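Local coordinates for protein putative L-alanine-DL-glutamate epimerase (Burkholderia xenovorans, PDB 3GO2) that probably works as a magnesium-dependent racemase or epimerase of the mandelate racemase/muconate lactonizing enzyme family, though its true substrate is uncertain, at residues Y20-L25 against T377-E382; F307-D312 against V336-I341. All coordinates share one frame; numbering follows the deposited sequence.

Contact 1 (Y20-L25 against T377-E382); sequences YHFVKL and TDPVEE
Phe22 and Pro379 make the apolar half of this contact. The proline lies over one face of the phenyl ring, its CB 4.3 Å from the centroid of the Phe22 ring and 13° off the ring normal, a CH-pi contact. Pro379 CG reaches toward the rim and comes within 3.6 Å of Phe22 CD1. A flat aromatic ring and a rigid, saturated one suit this buried spot, since neither brings a polar group that would need a partner.

The polar half is a salt bridge between Lys24 and Glu381. The lysine stands fully extended, with CG anti to its backbone N (chi1 -178°), and this carries its ammonium group from the strand to the first turn of the helix, where the glutamate chain crosses it at about a right angle. Long, flexible, charged side chains suit this partly exposed edge. The modelled 2.3 Å from Lys24 NZ to Glu381 OE1 is too short for an ordinary bond, so its exact length is doubtful.

Strand 19-27 is the middle strand of the three-stranded antiparallel sheet. Its Val23 and Leu25 pack on helix 82-103, while the 377-382 segment touches Trp34 of strand 32-37 and Leu11 of strand 5-14.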
loop_
_atom_site.group_PDB
_atom_site.type_symbol
_atom_site.label_atom_id
_atom_site.label_comp_id
_atom_site.label_asym_id
_atom_site.label_seq_id
_atom_site.Cartn_x
_atom_site.Cartn_y
_atom_site.Cartn_z
ATOM N N TYR A 20 -41.747 10.468 18.717
ATOM C CA TYR A 20 -41.297 9.084 18.788
ATOM C C TYR A 20 -42.081 8.279 17.784
ATOM O O TYR A 20 -43.231 8.579 17.529
ATOM C CB TYR A 20 -41.579 8.477 20.140
ATOM C CG TYR A 20 -40.794 9.001 21.310
ATOM C CD1 TYR A 20 -39.535 9.598 21.171
ATOM C CD2 TYR A 20 -41.277 8.807 22.597
ATOM C CE1 TYR A 20 -38.836 10.034 22.264
ATOM C CE2 TYR A 20 -40.568 9.234 23.684
ATOM C CZ TYR A 20 -39.350 9.840 23.514
ATOM O OH TYR A 20 -38.654 10.242 24.634
ATOM N N HIS A 21 -41.465 7.235 17.240
ATOM C CA HIS A 21 -42.141 6.313 16.356
ATOM C C HIS A 21 -41.947 4.872 16.809
ATOM O O HIS A 21 -40.921 4.534 17.380
ATOM C CB HIS A 21 -41.593 6.428 14.928
ATOM C CG HIS A 21 -41.703 7.798 14.340
ATOM N ND1 HIS A 21 -42.645 8.110 13.381
ATOM C CD2 HIS A 21 -40.964 8.918 14.526
ATOM C CE1 HIS A 21 -42.494 9.373 13.015
ATOM N NE2 HIS A 21 -41.487 9.888 13.696
ATOM N N PHE A 22 -42.923 4.027 16.496
ATOM C CA PHE A 22 -42.911 2.633 16.928
ATOM C C PHE A 22 -43.389 1.728 15.836
ATOM O O PHE A 22 -44.241 2.134 15.035
ATOM C CB PHE A 22 -43.812 2.433 18.169
ATOM C CG PHE A 22 -43.520 3.371 19.272
ATOM C CD1 PHE A 22 -42.485 3.120 20.149
ATOM C CD2 PHE A 22 -44.244 4.540 19.431
ATOM C CE1 PHE A 22 -42.184 4.028 21.164
ATOM C CE2 PHE A 22 -43.953 5.435 20.450
ATOM C CZ PHE A 22 -42.924 5.188 21.297
ATOM N N VAL A 23 -42.809 0.529 15.795
ATOM C CA VAL A 23 -43.330 -0.608 15.013
ATOM C C VAL A 23 -44.028 -1.565 15.981
ATOM O O VAL A 23 -43.502 -1.884 17.044
ATOM C CB VAL A 23 -42.236 -1.376 14.257
ATOM C CG1 VAL A 23 -42.815 -2.607 13.521
ATOM C CG2 VAL A 23 -41.543 -0.439 13.261
ATOM N N LYS A 24 -45.219 -1.998 15.586
ATOM C CA LYS A 24 -46.036 -2.948 16.339
ATOM C C LYS A 24 -46.320 -4.137 15.446
ATOM O O LYS A 24 -47.001 -4.007 14.425
ATOM C CB LYS A 24 -47.363 -2.309 16.747
ATOM C CG LYS A 24 -48.216 -3.242 17.559
ATOM C CD LYS A 24 -49.605 -2.677 17.791
ATOM C CE LYS A 24 -50.353 -3.511 18.771
ATOM N NZ LYS A 24 -51.767 -2.984 18.914
ATOM N N LEU A 25 -45.792 -5.290 15.810
ATOM C CA LEU A 25 -45.891 -6.492 14.997
ATOM C C LEU A 25 -46.691 -7.516 15.784
ATOM O O LEU A 25 -46.372 -7.799 16.936
ATOM C CB LEU A 25 -44.474 -7.018 14.707
ATOM C CG LEU A 25 -44.315 -8.278 13.872
ATOM C CD1 LEU A 25 -42.914 -8.226 13.200
ATOM C CD2 LEU A 25 -44.537 -9.576 14.673
ATOM N N THR A 377 -39.727 -3.374 28.014
ATOM C CA THR A 377 -40.788 -2.371 28.159
ATOM C C THR A 377 -41.635 -2.378 26.894
ATOM O O THR A 377 -41.148 -2.747 25.829
ATOM C CB THR A 377 -40.189 -0.987 28.458
ATOM O OG1 THR A 377 -41.195 -0.099 28.956
ATOM C CG2 THR A 377 -39.568 -0.358 27.188
ATOM N N ASP A 378 -42.912 -2.015 27.022
ATOM C CA ASP A 378 -43.845 -1.935 25.907
ATOM C C ASP A 378 -44.404 -0.523 25.841
ATOM O O ASP A 378 -44.742 0.066 26.868
ATOM C CB ASP A 378 -45.021 -2.888 26.122
ATOM C CG ASP A 378 -44.617 -4.343 26.070
ATOM O OD1 ASP A 378 -43.778 -4.711 25.201
ATOM O OD2 ASP A 378 -45.166 -5.129 26.887
ATOM N N PRO A 379 -44.487 0.051 24.644
ATOM C CA PRO A 379 -45.289 1.257 24.478
ATOM C C PRO A 379 -46.734 0.979 24.858
ATOM O O PRO A 379 -47.211 -0.146 24.712
ATOM C CB PRO A 379 -45.162 1.579 22.976
ATOM C CG PRO A 379 -43.934 0.835 22.550
ATOM C CD PRO A 379 -43.893 -0.396 23.371
ATOM N N VAL A 380 -47.403 2.008 25.356
ATOM C CA VAL A 380 -48.801 1.917 25.793
ATOM C C VAL A 380 -49.686 2.655 24.791
ATOM O O VAL A 380 -49.592 3.870 24.647
ATOM C CB VAL A 380 -48.970 2.486 27.201
ATOM C CG1 VAL A 380 -50.466 2.412 27.662
ATOM C CG2 VAL A 380 -48.035 1.719 28.194
ATOM N N GLU A 381 -50.528 1.911 24.073
ATOM C CA GLU A 381 -51.289 2.498 22.979
ATOM C C GLU A 381 -52.195 3.656 23.367
ATOM O O GLU A 381 -52.252 4.646 22.644
ATOM C CB GLU A 381 -52.035 1.412 22.199
ATOM C CG GLU A 381 -51.018 0.637 21.411
ATOM C CD GLU A 381 -51.441 -0.730 21.046
ATOM O OE1 GLU A 381 -51.778 -0.873 19.851
ATOM O OE2 GLU A 381 -51.377 -1.650 21.924
ATOM N N GLU A 382 -52.933 3.529 24.464
ATOM C CA GLU A 382 -53.783 4.638 24.900
ATOM C C GLU A 382 -52.953 5.901 25.186
ATOM O O GLU A 382 -53.375 7.034 24.876
ATOM C CB GLU A 382 -54.605 4.238 26.128
ATOM C CG GLU A 382 -55.594 5.319 26.558
ATOM C CD GLU A 382 -56.504 4.898 27.682
ATOM O OE1 GLU A 382 -56.318 3.799 28.255
ATOM O OE2 GLU A 382 -57.452 5.686 27.954
#

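Contact 2 (F307-D312 against V336-I341); sequences FADAHD and VPNLRI
Asn338 reaches from its loop to the last turns of helix 298-310 and packs against Asp309 and Ala308. This is the tight part of the contact. The amide end lies beside the helix backbone, with Asn338 ND2 3.8 Å from Ala308 CB and 3.3 Å from Asp309 N. That second pair joins two donors and is no hydrogen bond. The ND2 group instead serves two carbonyls, Ala305 O within the helix and Ile313 O just past its end, and so bridges them. Asparagine suits the place because its short side chain ends in an NH2 that can give to both. Asn338 is the central residue of an inverse gamma turn, and with its CG between the backbone N and the carbonyl carbon (chi1 54°) its amide is held toward the helix end. Alanine at 308 is small enough to let the amide come close to the helix. The Asp309 side chain crosses that of Asn338 at a slant, the carboxylate and amide planes 49° apart. Asp309 OD1 packs 3.5 Å from Asn338 CB, in van der Waals contact without a hydrogen bond to the amide.

The looser side is the partly exposed margin, where the Pro337 ring stops 4.8 Å short of the 307-312 segment. Lys225 of the second subunit also packs on Asp309 and Asn338.

The helix ends in a Schellman motif, with Asp312 at positive phi as its C-prime residue and bonds from Ile313 N to Ala308 O and from Asp312 N to Asp309 O. Asn338 thus ties helix 298-310 and the Ile313 turn before strand 314-317 to the loop after helix 323-335, within the TIM-barrel-like C-terminal domain of the enolase superfamily.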
loop_
_atom_site.group_PDB
_atom_site.type_symbol
_atom_site.label_atom_id
_atom_site.label_comp_id
_atom_site.label_asym_id
_atom_site.label_seq_id
_atom_site.Cartn_x
_atom_site.Cartn_y
_atom_site.Cartn_z
ATOM N N PHE A 307 -17.221 -7.894 14.440
ATOM C CA PHE A 307 -16.242 -7.371 13.498
ATOM C C PHE A 307 -15.292 -6.408 14.224
ATOM O O PHE A 307 -14.058 -6.522 14.084
ATOM C CB PHE A 307 -16.978 -6.688 12.335
ATOM C CG PHE A 307 -16.078 -6.009 11.356
ATOM C CD1 PHE A 307 -15.077 -6.701 10.691
ATOM C CD2 PHE A 307 -16.291 -4.689 11.023
ATOM C CE1 PHE A 307 -14.303 -6.058 9.751
ATOM C CE2 PHE A 307 -15.526 -4.053 10.094
ATOM C CZ PHE A 307 -14.509 -4.729 9.480
ATOM N N ALA A 308 -15.851 -5.510 15.044
ATOM C CA ALA A 308 -15.056 -4.604 15.843
ATOM C C ALA A 308 -14.162 -5.374 16.811
ATOM O O ALA A 308 -12.995 -5.021 16.995
ATOM C CB ALA A 308 -15.985 -3.635 16.638
ATOM N N ASP A 309 -14.709 -6.437 17.397
ATOM C CA ASP A 309 -13.961 -7.234 18.360
ATOM C C ASP A 309 -12.673 -7.788 17.752
ATOM O O ASP A 309 -11.630 -7.817 18.419
ATOM C CB ASP A 309 -14.850 -8.369 18.855
ATOM C CG ASP A 309 -14.245 -9.108 19.994
ATOM O OD1 ASP A 309 -13.830 -8.427 20.958
ATOM O OD2 ASP A 309 -14.185 -10.359 19.904
ATOM N N ALA A 310 -12.726 -8.197 16.491
ATOM C CA ALA A 310 -11.539 -8.768 15.819
ATOM C C ALA A 310 -10.466 -7.738 15.563
ATOM O O ALA A 310 -9.280 -8.099 15.465
ATOM C CB ALA A 310 -11.960 -9.485 14.494
ATOM N N HIS A 311 -10.871 -6.454 15.507
ATOM C CA HIS A 311 -9.985 -5.304 15.393
ATOM C C HIS A 311 -9.600 -4.731 16.770
ATOM O O HIS A 311 -8.960 -3.692 16.848
ATOM C CB HIS A 311 -10.667 -4.189 14.583
ATOM C CG HIS A 311 -10.683 -4.416 13.095
ATOM N ND1 HIS A 311 -9.664 -3.967 12.276
ATOM C CD2 HIS A 311 -11.598 -4.990 12.280
ATOM C CE1 HIS A 311 -9.953 -4.272 11.019
ATOM N NE2 HIS A 311 -11.120 -4.885 10.993
ATOM N N ASP A 312 -9.986 -5.408 17.848
ATOM C CA ASP A 312 -9.795 -4.945 19.233
ATOM C C ASP A 312 -10.316 -3.521 19.418
ATOM O O ASP A 312 -9.673 -2.685 20.054
ATOM C CB ASP A 312 -8.329 -5.074 19.692
ATOM C CG ASP A 312 -7.909 -6.511 19.975
ATOM O OD1 ASP A 312 -8.753 -7.346 20.374
ATOM O OD2 ASP A 312 -6.714 -6.800 19.797
ATOM N N VAL A 336 -22.775 -8.090 24.454
ATOM C CA VAL A 336 -21.537 -7.766 23.719
ATOM C C VAL A 336 -20.318 -7.729 24.646
ATOM O O VAL A 336 -20.297 -6.924 25.569
ATOM C CB VAL A 336 -21.677 -6.426 23.000
ATOM C CG1 VAL A 336 -20.340 -5.987 22.455
ATOM C CG2 VAL A 336 -22.726 -6.567 21.867
ATOM N N PRO A 337 -19.290 -8.594 24.423
ATOM C CA PRO A 337 -18.142 -8.519 25.332
ATOM C C PRO A 337 -17.395 -7.203 25.219
ATOM O O PRO A 337 -17.030 -6.609 26.243
ATOM C CB PRO A 337 -17.221 -9.660 24.865
ATOM C CG PRO A 337 -17.631 -9.926 23.466
ATOM C CD PRO A 337 -19.117 -9.665 23.430
ATOM N N ASN A 338 -17.178 -6.750 23.994
ATOM C CA ASN A 338 -16.338 -5.587 23.719
ATOM C C ASN A 338 -17.137 -4.274 23.821
ATOM O O ASN A 338 -17.259 -3.531 22.860
ATOM C CB ASN A 338 -15.617 -5.736 22.358
ATOM C CG ASN A 338 -16.576 -6.024 21.184
ATOM O OD1 ASN A 338 -17.460 -6.876 21.296
ATOM N ND2 ASN A 338 -16.369 -5.343 20.058
ATOM N N LEU A 339 -17.697 -4.020 25.011
ATOM C CA LEU A 339 -18.570 -2.877 25.260
ATOM C C LEU A 339 -17.806 -1.750 25.946
ATOM O O LEU A 339 -17.320 -1.910 27.080
ATOM C CB LEU A 339 -19.768 -3.283 26.126
ATOM C CG LEU A 339 -20.737 -2.171 26.529
ATOM C CD1 LEU A 339 -21.612 -1.714 25.352
ATOM C CD2 LEU A 339 -21.617 -2.635 27.708
ATOM N N ARG A 340 -17.717 -0.599 25.285
ATOM C CA ARG A 340 -17.012 0.543 25.866
ATOM C C ARG A 340 -17.762 1.171 27.038
ATOM O O ARG A 340 -17.180 1.410 28.124
ATOM C CB ARG A 340 -16.763 1.656 24.812
ATOM C CG ARG A 340 -15.967 2.841 25.391
ATOM C CD ARG A 340 -14.582 2.388 25.770
ATOM N NE ARG A 340 -13.780 3.369 26.481
ATOM C CZ ARG A 340 -13.731 3.503 27.808
ATOM N NH1 ARG A 340 -14.513 2.780 28.605
ATOM N NH2 ARG A 340 -12.918 4.395 28.342
ATOM N N ILE A 341 -19.032 1.469 26.779
ATOM C CA ILE A 341 -19.931 2.239 27.655
ATOM C C ILE A 341 -21.266 2.336 26.912
ATOM O O ILE A 341 -21.305 2.051 25.715
ATOM C CB ILE A 341 -19.374 3.648 27.933
ATOM C CG1 ILE A 341 -20.109 4.326 29.080
ATOM C CG2 ILE A 341 -19.433 4.543 26.693
ATOM C CD1 ILE A 341 -19.306 5.503 29.668
#

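Overall arrangement
From the N terminus, the chain first enters contact 1 at 20-25, in the middle strand of the N-terminal sheet. It then builds helix 82-103 and most of the barrel domain before reaching 307-312, and returns to that helix end at 336-341 after strand 314-317 and helix 323-335, closing the short loop of contact 2. Only near the C terminus does 377-382 come back to the N-terminal sheet and close contact 1, whose long loop therefore encloses that of contact 2. The two do not touch: their centres are about 30 Å apart. Contact 1 fastens the chain's tail to the N-terminal domain, whereas contact 2 joins the end of helix 298-310 to the loop after helix 323-335, close to other subunits.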